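Local coordinates for UPF0678 fatty acid-binding protein-like protein ERS007657_00996 (Mycobacterium tuberculosis, PDB 6R3W) that binds one heme b in a surface cleft of a beta-barrel and probably converts peroxynitrite to nitrate as a heme-dependent isomerase, at residues A[102-116]-A[125-137]. Sequence-based numbering, arbitrary orientation.
Sequences DVIELELSTRADGSI and VTALDRSYRIDGD
Asp129 OD1 is gripped by two donors, Ser109 at the end of strand 103-109 and Arg111 in the turn that follows. Ser109 OG donates to Asp129 OD1 at 2.6 Å, from above the carboxylate plane. Arg111 NE donates to the syn lone pair of Asp129 OD1 at 3.0 Å, and Arg111 NH2 takes the syn lone pair of Asp129 OD2 at 2.8 Å. This side-on salt bridge is nearly coplanar, with 20° between guanidinium and carboxylate, and it fixes the rotation of both groups. Ser109 OG also accepts from Arg111 N, forming an ST turn where the strand breaks into a type I turn. Next to it, Thr110 OG1 stands between its backbone N and carbonyl carbon (chi1 62°). From there it accepts the N-H of Leu128.

Farther along the face of Ser109 and Asp129, in one of its two conformers, Ser131 OG donates to Glu107 OE2 at 2.6 Å, from above the carboxylate plane. Glu107 bends at chi2 (-64°) to bring its carboxylate over. Arg133 runs out extended and lays one guanidinium face on Val103 CG1. Its long salt bridge to Glu105 is supplemented by a water that links Glu105 OE2 and Arg133 NH1.

The other face turns into the barrel. Leu106 CD1 meets Ile134 CD1 at 3.9 Å, and Leu108 packs on Val79 and Leu81. Arg130 is buried here, and its guanidinium pairs with Glu67, Glu91 and Glu93, which probably offset its buried charge. Val125 and Leu128 touch the heme. Paired backbone bonds at Ile104–Ile134, Leu106–Tyr132 and Leu108–Arg130 join strands 103-109 and 125-135. They form an antiparallel beta hairpin in the ten-stranded, heme-binding barrel of the nitrobindin family.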
ATOM      1  N   ASP A 102     -16.373  -5.028 -11.399  1.00 13.06           N
ATOM      2  CA  ASP A 102     -15.875  -5.561 -10.103  1.00 13.32           C
ATOM      3  C   ASP A 102     -14.365  -5.333  -9.989  1.00 13.17           C
ATOM      4  O   ASP A 102     -13.787  -5.854  -9.050  1.00 13.09           O
ATOM      5  CB  ASP A 102     -16.224  -7.042  -9.920  1.00 17.90           C
ATOM      6  CG  ASP A 102     -17.676  -7.301  -9.593  1.00 23.82           C
ATOM      7  OD1 ASP A 102     -18.227  -6.571  -8.728  1.00 30.04           O
ATOM      8  OD2 ASP A 102     -18.226  -8.261 -10.162  1.00 34.37           O
ATOM      9  N   VAL A 103     -13.771  -4.582 -10.911  1.00 11.28           N
ATOM     10  CA  VAL A 103     -12.318  -4.269 -10.855  1.00 10.97           C
ATOM     11  C   VAL A 103     -12.123  -2.799 -10.489  1.00 10.25           C
ATOM     12  O   VAL A 103     -12.602  -1.928 -11.219  1.00 13.81           O
ATOM     13  CB  VAL A 103     -11.618  -4.612 -12.169  1.00 11.10           C
ATOM     14  CG1 VAL A 103     -10.164  -4.174 -12.146  1.00 12.17           C
ATOM     15  CG2 VAL A 103     -11.738  -6.094 -12.476  1.00 13.25           C
ATOM     16  N   ILE A 104     -11.338  -2.554  -9.451  1.00  9.59           N
ATOM     17  CA  ILE A 104     -10.823  -1.211  -9.101  1.00  9.83           C
ATOM     18  C   ILE A 104      -9.332  -1.225  -9.372  1.00  9.99           C
ATOM     19  O   ILE A 104      -8.654  -2.107  -8.848  1.00 10.62           O
ATOM     20  CB  ILE A 104     -11.106  -0.856  -7.629  1.00 10.58           C
ATOM     21  CG1 ILE A 104     -12.596  -0.862  -7.317  1.00 11.62           C
ATOM     22  CG2 ILE A 104     -10.469   0.475  -7.263  1.00 13.59           C
ATOM     23  CD1 ILE A 104     -12.904  -0.955  -5.846  1.00 13.40           C
ATOM     24  N   GLU A 105      -8.842  -0.225 -10.084  1.00  9.47           N
ATOM     25  CA  GLU A 105      -7.403  -0.029 -10.305  1.00  9.23           C
ATOM     26  C   GLU A 105      -7.010   1.288  -9.668  1.00  9.94           C
ATOM     27  O   GLU A 105      -7.577   2.326 -10.050  1.00 11.35           O
ATOM     28  CB  GLU A 105      -7.074  -0.081 -11.787  1.00 11.10           C
ATOM     29  CG  GLU A 105      -7.295  -1.457 -12.378  1.00 15.30           C
ATOM     30  CD  GLU A 105      -7.231  -1.512 -13.881  1.00 21.30           C
ATOM     31  OE1 GLU A 105      -8.147  -0.968 -14.531  1.00 26.78           O
ATOM     32  OE2 GLU A 105      -6.331  -2.172 -14.389  1.00 30.94           O
ATOM     33  N   LEU A 106      -6.043   1.246  -8.747  1.00  7.89           N
ATOM     34  CA  LEU A 106      -5.478   2.455  -8.127  1.00  7.73           C
ATOM     35  C   LEU A 106      -4.020   2.587  -8.547  1.00  7.33           C
ATOM     36  O   LEU A 106      -3.274   1.586  -8.501  1.00  8.82           O
ATOM     37  CB  LEU A 106      -5.575   2.386  -6.608  1.00 10.14           C
ATOM     38  CG  LEU A 106      -6.956   2.215  -6.018  1.00 10.11           C
ATOM     39  CD1 LEU A 106      -7.163   0.789  -5.557  1.00 14.15           C
ATOM     40  CD2 LEU A 106      -7.152   3.177  -4.867  1.00 13.54           C
ATOM     41  N   GLU A 107      -3.630   3.785  -8.943  1.00  7.52           N
ATOM     42  CA  GLU A 107      -2.243   4.094  -9.305  1.00  8.09           C
ATOM     43  C   GLU A 107      -1.795   5.288  -8.473  1.00  7.66           C
ATOM     44  O   GLU A 107      -2.431   6.337  -8.567  1.00  9.43           O
ATOM     45  CB  GLU A 107      -2.142   4.397 -10.806  1.00  9.93           C
ATOM     46  CG  GLU A 107      -2.434   3.199 -11.695  1.00 13.08           C
ATOM     47  CD  GLU A 107      -1.451   2.047 -11.553  1.00 14.51           C
ATOM     48  OE1 GLU A 107      -0.314   2.305 -11.171  1.00 16.75           O
ATOM     49  OE2 GLU A 107      -1.794   0.915 -11.973  1.00 21.09           O
ATOM     50  N   LEU A 108      -0.746   5.117  -7.685  1.00  7.92           N
ATOM     51  CA  LEU A 108      -0.272   6.181  -6.775  1.00  7.67           C
ATOM     52  C   LEU A 108       1.240   6.294  -6.861  1.00  7.23           C
ATOM     53  O   LEU A 108       1.902   5.310  -7.195  1.00  7.64           O
ATOM     54  CB  LEU A 108      -0.663   5.880  -5.335  1.00  9.43           C
ATOM     55  CG  LEU A 108      -2.129   5.616  -5.061  1.00 10.97           C
ATOM     56  CD1 LEU A 108      -2.399   4.139  -5.051  1.00 17.35           C
ATOM     57  CD2 LEU A 108      -2.529   6.276  -3.756  1.00 15.81           C
ATOM     58  N   SER A 109       1.760   7.441  -6.480  1.00  6.61           N
ATOM     59  CA  SER A 109       3.213   7.635  -6.424  1.00  6.47           C
ATOM     60  C   SER A 109       3.556   8.803  -5.504  1.00  5.99           C
ATOM     61  O   SER A 109       2.846   9.831  -5.533  1.00  6.56           O
ATOM     62  CB  SER A 109       3.766   7.890  -7.812  1.00  7.20           C
ATOM     63  OG  SER A 109       5.163   8.137  -7.784  1.00  7.82           O
ATOM     64  N   THR A 110       4.679   8.701  -4.804  1.00  6.17           N
ATOM     65  CA  THR A 110       5.266   9.881  -4.128  1.00  6.05           C
ATOM     66  C   THR A 110       5.661  10.931  -5.165  1.00  6.30           C
ATOM     67  O   THR A 110       5.857  12.080  -4.774  1.00  7.37           O
ATOM     68  CB  THR A 110       6.474   9.491  -3.265  1.00  7.06           C
ATOM     69  OG1 THR A 110       7.498   8.931  -4.093  1.00  6.91           O
ATOM     70  CG2 THR A 110       6.097   8.496  -2.182  1.00  7.02           C
ATOM     71  N   ARG A 111       5.897  10.516  -6.403  1.00  6.91           N
ATOM     72  CA  ARG A 111       6.443  11.377  -7.476  1.00  7.68           C
ATOM     73  C   ARG A 111       5.354  12.293  -8.052  1.00  8.22           C
ATOM     74  O   ARG A 111       5.698  13.182  -8.840  1.00 11.16           O
ATOM     75  CB  ARG A 111       7.086  10.516  -8.565  1.00  7.21           C
ATOM     76  CG  ARG A 111       8.175   9.589  -8.022  1.00  7.61           C
ATOM     77  CD  ARG A 111       8.892   8.789  -9.090  1.00  8.40           C
ATOM     78  NE  ARG A 111       7.995   7.907  -9.815  1.00  8.00           N
ATOM     79  CZ  ARG A 111       7.694   8.014 -11.087  1.00 10.40           C
ATOM     80  NH1 ARG A 111       8.174   8.999 -11.818  1.00 13.16           N
ATOM     81  NH2 ARG A 111       6.911   7.114 -11.648  1.00 12.46           N
ATOM     82  N   ALA A 112       4.085  12.058  -7.715  1.00  7.58           N
ATOM     83  CA  ALA A 112       2.944  12.859  -8.219  1.00  7.80           C
ATOM     84  C   ALA A 112       2.515  13.879  -7.158  1.00  7.04           C
ATOM     85  O   ALA A 112       1.346  13.872  -6.741  1.00  8.60           O
ATOM     86  CB  ALA A 112       1.807  11.947  -8.629  1.00  8.92           C
ATOM     87  N   ASP A 113       3.462  14.702  -6.696  1.00  7.06           N
ATOM     88  CA  ASP A 113       3.232  15.732  -5.651  1.00  6.36           C
ATOM     89  C   ASP A 113       2.986  15.064  -4.300  1.00  6.17           C
ATOM     90  O   ASP A 113       2.331  15.677  -3.445  1.00  7.40           O
ATOM     91  CB  ASP A 113       2.093  16.667  -6.038  1.00  7.33           C
ATOM     92  CG  ASP A 113       2.196  18.062  -5.430  1.00  8.16           C
ATOM     93  OD1 ASP A 113       3.293  18.437  -4.937  1.00  8.99           O
ATOM     94  OD2 ASP A 113       1.199  18.775  -5.515  1.00  9.20           O
ATOM     95  N   GLY A 114       3.584  13.902  -4.087  1.00  7.02           N
ATOM     96  CA  GLY A 114       3.648  13.265  -2.776  1.00  7.21           C
ATOM     97  C   GLY A 114       4.938  13.611  -2.062  1.00  7.98           C
ATOM     98  O   GLY A 114       5.503  14.661  -2.337  1.00 10.62           O
ATOM     99  N   SER A 115       5.299  12.796  -1.081  1.00  7.71           N
ATOM    100  CA  SER A 115       6.298  13.140  -0.044  0.50  8.86           C
ATOM    101  C   SER A 115       6.989  11.862   0.424  1.00  7.94           C
ATOM    102  O   SER A 115       6.291  10.823   0.521  1.00  8.72           O
ATOM    103  CB  SER A 115       5.629  13.841   1.124  0.50  8.96           C
ATOM    104  OG  SER A 115       6.572  14.113   2.139  0.50 12.51           O
ATOM    105  N   ILE A 116       8.250  11.952   0.784  1.00  9.17           N
ATOM    106  CA  ILE A 116       8.906  10.994   1.697  0.50  8.41           C
ATOM    107  C   ILE A 116       9.582  11.778   2.809  1.00  8.85           C
ATOM    108  O   ILE A 116      10.240  12.804   2.507  1.00 11.43           O
ATOM    109  CB  ILE A 116       9.882  10.119   0.908  0.50  8.77           C
ATOM    110  CG1 ILE A 116       9.101   9.137   0.028  0.50 11.13           C
ATOM    111  CG2 ILE A 116      10.860   9.417   1.840  0.50 10.00           C
ATOM    112  CD1 ILE A 116       9.934   8.357  -0.923  0.50 11.01           C
ATOM    113  N   VAL A 125      15.432   6.356   1.091  1.00  8.56           N
ATOM    114  CA  VAL A 125      14.346   6.115   0.111  1.00  7.81           C
ATOM    115  C   VAL A 125      13.925   7.465  -0.461  1.00  7.76           C
ATOM    116  O   VAL A 125      13.677   8.401   0.333  1.00  8.64           O
ATOM    117  CB  VAL A 125      13.175   5.404   0.785  1.00  8.38           C
ATOM    118  CG1 VAL A 125      12.051   5.189  -0.198  1.00  8.79           C
ATOM    119  CG2 VAL A 125      13.609   4.090   1.416  1.00  9.54           C
ATOM    120  N   THR A 126      13.844   7.570  -1.778  1.00  7.42           N
ATOM    121  CA  THR A 126      13.476   8.841  -2.414  1.00  7.82           C
ATOM    122  C   THR A 126      12.206   8.761  -3.249  1.00  8.43           C
ATOM    123  O   THR A 126      11.665   9.814  -3.535  1.00  9.62           O
ATOM    124  CB  THR A 126      14.631   9.428  -3.223  1.00  8.57           C
ATOM    125  OG1 THR A 126      14.956   8.570  -4.314  1.00  9.17           O
ATOM    126  CG2 THR A 126      15.849   9.694  -2.370  1.00  9.42           C
ATOM    127  N   ALA A 127      11.774   7.580  -3.688  1.00  7.46           N
ATOM    128  CA  ALA A 127      10.459   7.489  -4.366  1.00  7.34           C
ATOM    129  C   ALA A 127       9.834   6.127  -4.135  1.00  7.02           C
ATOM    130  O   ALA A 127      10.560   5.118  -4.083  1.00  7.93           O
ATOM    131  CB  ALA A 127      10.564   7.794  -5.845  1.00  7.71           C
ATOM    132  N   LEU A 128       8.506   6.115  -4.097  1.00  6.89           N
ATOM    133  CA  LEU A 128       7.691   4.888  -4.030  1.00  6.67           C
ATOM    134  C   LEU A 128       6.502   5.031  -4.963  1.00  6.86           C
ATOM    135  O   LEU A 128       5.848   6.093  -4.939  1.00  7.57           O
ATOM    136  CB  LEU A 128       7.221   4.661  -2.593  1.00  7.74           C
ATOM    137  CG  LEU A 128       8.332   4.380  -1.593  1.00  7.94           C
ATOM    138  CD1 LEU A 128       7.860   4.612  -0.165  1.00 10.51           C
ATOM    139  CD2 LEU A 128       8.894   2.984  -1.764  1.00  8.88           C
ATOM    140  N   ASP A 129       6.264   3.999  -5.757  1.00  6.48           N
ATOM    141  CA  ASP A 129       5.088   3.897  -6.633  1.00  6.86           C
ATOM    142  C   ASP A 129       4.316   2.643  -6.245  1.00  6.77           C
ATOM    143  O   ASP A 129       4.945   1.596  -6.012  1.00  8.19           O
ATOM    144  CB  ASP A 129       5.473   3.757  -8.109  1.00  7.60           C
ATOM    145  CG  ASP A 129       6.077   4.972  -8.802  1.00  8.58           C
ATOM    146  OD1 ASP A 129       6.504   5.920  -8.123  1.00  9.08           O
ATOM    147  OD2 ASP A 129       6.179   4.908 -10.050  1.00 11.90           O
ATOM    148  N   ARG A 130       3.005   2.747  -6.181  1.00  6.47           N
ATOM    149  CA  ARG A 130       2.110   1.600  -5.908  1.00  7.16           C
ATOM    150  C   ARG A 130       1.062   1.469  -7.017  1.00  7.68           C
ATOM    151  O   ARG A 130       0.418   2.469  -7.379  1.00  8.27           O
ATOM    152  CB  ARG A 130       1.443   1.777  -4.548  1.00  9.18           C
ATOM    153  CG  ARG A 130       2.396   1.627  -3.368  1.00  8.63           C
ATOM    154  CD  ARG A 130       1.712   1.989  -2.070  1.00  9.64           C
ATOM    155  NE  ARG A 130       2.651   2.126  -0.973  1.00  8.95           N
ATOM    156  CZ  ARG A 130       2.692   1.361   0.106  1.00  8.25           C
ATOM    157  NH1 ARG A 130       1.864   0.332   0.259  1.00  9.98           N
ATOM    158  NH2 ARG A 130       3.589   1.604   1.030  1.00  7.61           N
ATOM    159  N   SER A 131       0.859   0.237  -7.461  1.00  7.64           N
ATOM    160  CA  SER A 131      -0.228  -0.165  -8.371  0.50  8.92           C
ATOM    161  C   SER A 131      -1.073  -1.238  -7.672  1.00  8.27           C
ATOM    162  O   SER A 131      -0.539  -2.288  -7.384  1.00  9.32           O
ATOM    163  CB  SER A 131       0.352  -0.659  -9.668  0.50 13.44           C
ATOM    164  OG  SER A 131      -0.667  -1.012 -10.574  0.50 18.29           O
ATOM    165  N   TYR A 132      -2.322  -0.926  -7.372  1.00  8.00           N
ATOM    166  CA  TYR A 132      -3.227  -1.849  -6.655  0.50  9.74           C
ATOM    167  C   TYR A 132      -4.378  -2.230  -7.609  1.00 10.96           C
ATOM    168  O   TYR A 132      -4.917  -1.344  -8.345  1.00 10.93           O
ATOM    169  CB  TYR A 132      -3.679  -1.236  -5.314  0.50 10.07           C
ATOM    170  CG  TYR A 132      -2.711  -1.398  -4.150  0.50  9.24           C
ATOM    171  CD1 TYR A 132      -3.059  -2.112  -3.007  0.50  9.04           C
ATOM    172  CD2 TYR A 132      -1.461  -0.801  -4.167  0.50  9.37           C
ATOM    173  CE1 TYR A 132      -2.160  -2.298  -1.962  0.50  8.89           C
ATOM    174  CE2 TYR A 132      -0.531  -1.026  -3.157  0.50  8.71           C
ATOM    175  CZ  TYR A 132      -0.888  -1.752  -2.037  0.50  8.19           C
ATOM    176  OH  TYR A 132       0.017  -1.909  -1.027  0.50  8.52           O
ATOM    177  N   ARG A 133      -4.780  -3.479  -7.533  1.00 10.48           N
ATOM    178  CA  ARG A 133      -5.950  -3.993  -8.257  1.00 10.47           C
ATOM    179  C   ARG A 133      -6.824  -4.762  -7.277  1.00 11.04           C
ATOM    180  O   ARG A 133      -6.318  -5.672  -6.626  1.00 12.10           O
ATOM    181  CB  ARG A 133      -5.490  -4.880  -9.417  1.00 10.89           C
ATOM    182  CG  ARG A 133      -6.626  -5.486 -10.228  1.00 14.71           C
ATOM    183  CD  ARG A 133      -6.064  -6.536 -11.164  1.00 17.28           C
ATOM    184  NE  ARG A 133      -7.095  -7.230 -11.905  1.00 22.85           N
ATOM    185  CZ  ARG A 133      -7.541  -6.847 -13.082  1.00 20.69           C
ATOM    186  NH1 ARG A 133      -7.123  -5.706 -13.607  1.00 25.23           N
ATOM    187  NH2 ARG A 133      -8.541  -7.499 -13.639  1.00 26.56           N
ATOM    188  N   ILE A 134      -8.074  -4.359  -7.132  1.00 10.08           N
ATOM    189  CA  ILE A 134      -9.086  -5.148  -6.396  1.00 11.94           C
ATOM    190  C   ILE A 134     -10.058  -5.718  -7.442  1.00 12.04           C
ATOM    191  O   ILE A 134     -10.686  -4.941  -8.165  1.00 14.77           O
ATOM    192  CB  ILE A 134      -9.810  -4.327  -5.301  1.00 12.26           C
ATOM    193  CG1 ILE A 134      -8.886  -3.908  -4.146  1.00 14.74           C
ATOM    194  CG2 ILE A 134     -11.002  -5.118  -4.779  1.00 14.74           C
ATOM    195  CD1 ILE A 134      -7.840  -2.879  -4.500  1.00 14.97           C
ATOM    196  N   ASP A 135     -10.060  -7.028  -7.593  1.00 11.86           N
ATOM    197  CA  ASP A 135     -10.903  -7.759  -8.565  1.00 12.02           C
ATOM    198  C   ASP A 135     -11.759  -8.745  -7.778  1.00 12.63           C
ATOM    199  O   ASP A 135     -11.230  -9.755  -7.319  1.00 12.37           O
ATOM    200  CB  ASP A 135     -10.027  -8.435  -9.616  1.00 14.39           C
ATOM    201  CG  ASP A 135     -10.795  -9.175 -10.681  1.00 17.56           C
ATOM    202  OD1 ASP A 135     -12.018  -9.266 -10.554  1.00 20.15           O
ATOM    203  OD2 ASP A 135     -10.149  -9.652 -11.631  1.00 22.85           O
ATOM    204  N   GLY A 136     -12.978  -8.353  -7.453  1.00 12.58           N
ATOM    205  CA  GLY A 136     -13.826  -9.175  -6.579  1.00 14.30           C
ATOM    206  C   GLY A 136     -13.190  -9.370  -5.213  1.00 14.03           C
ATOM    207  O   GLY A 136     -13.107  -8.391  -4.461  1.00 14.98           O
ATOM    208  N   ASP A 137     -12.812 -10.604  -4.875  1.00 13.08           N
ATOM    209  CA  ASP A 137     -12.252 -10.951  -3.551  1.00 12.45           C
ATOM    210  C   ASP A 137     -10.726 -11.110  -3.621  1.00 11.85           C
ATOM    211  O   ASP A 137     -10.156 -11.619  -2.653  1.00 12.45           O
ATOM    212  CB  ASP A 137     -12.874 -12.231  -3.015  1.00 14.08           C
ATOM    213  CG  ASP A 137     -14.319 -12.079  -2.583  1.00 16.94           C
ATOM    214  OD1 ASP A 137     -14.810 -10.927  -2.504  1.00 15.86           O
ATOM    215  OD2 ASP A 137     -14.958 -13.120  -2.358  1.00 26.17           O
TER
HETATM  216  O   HOH W   1      -4.870  -4.043 -13.201  1.00 29.56           O
HETATM  217  O   HOH W   2      -8.395  -4.433 -15.938  1.00 49.87           O
HETATM  218  O   HOH W   3      -3.689  -0.581 -10.910  1.00 20.65           O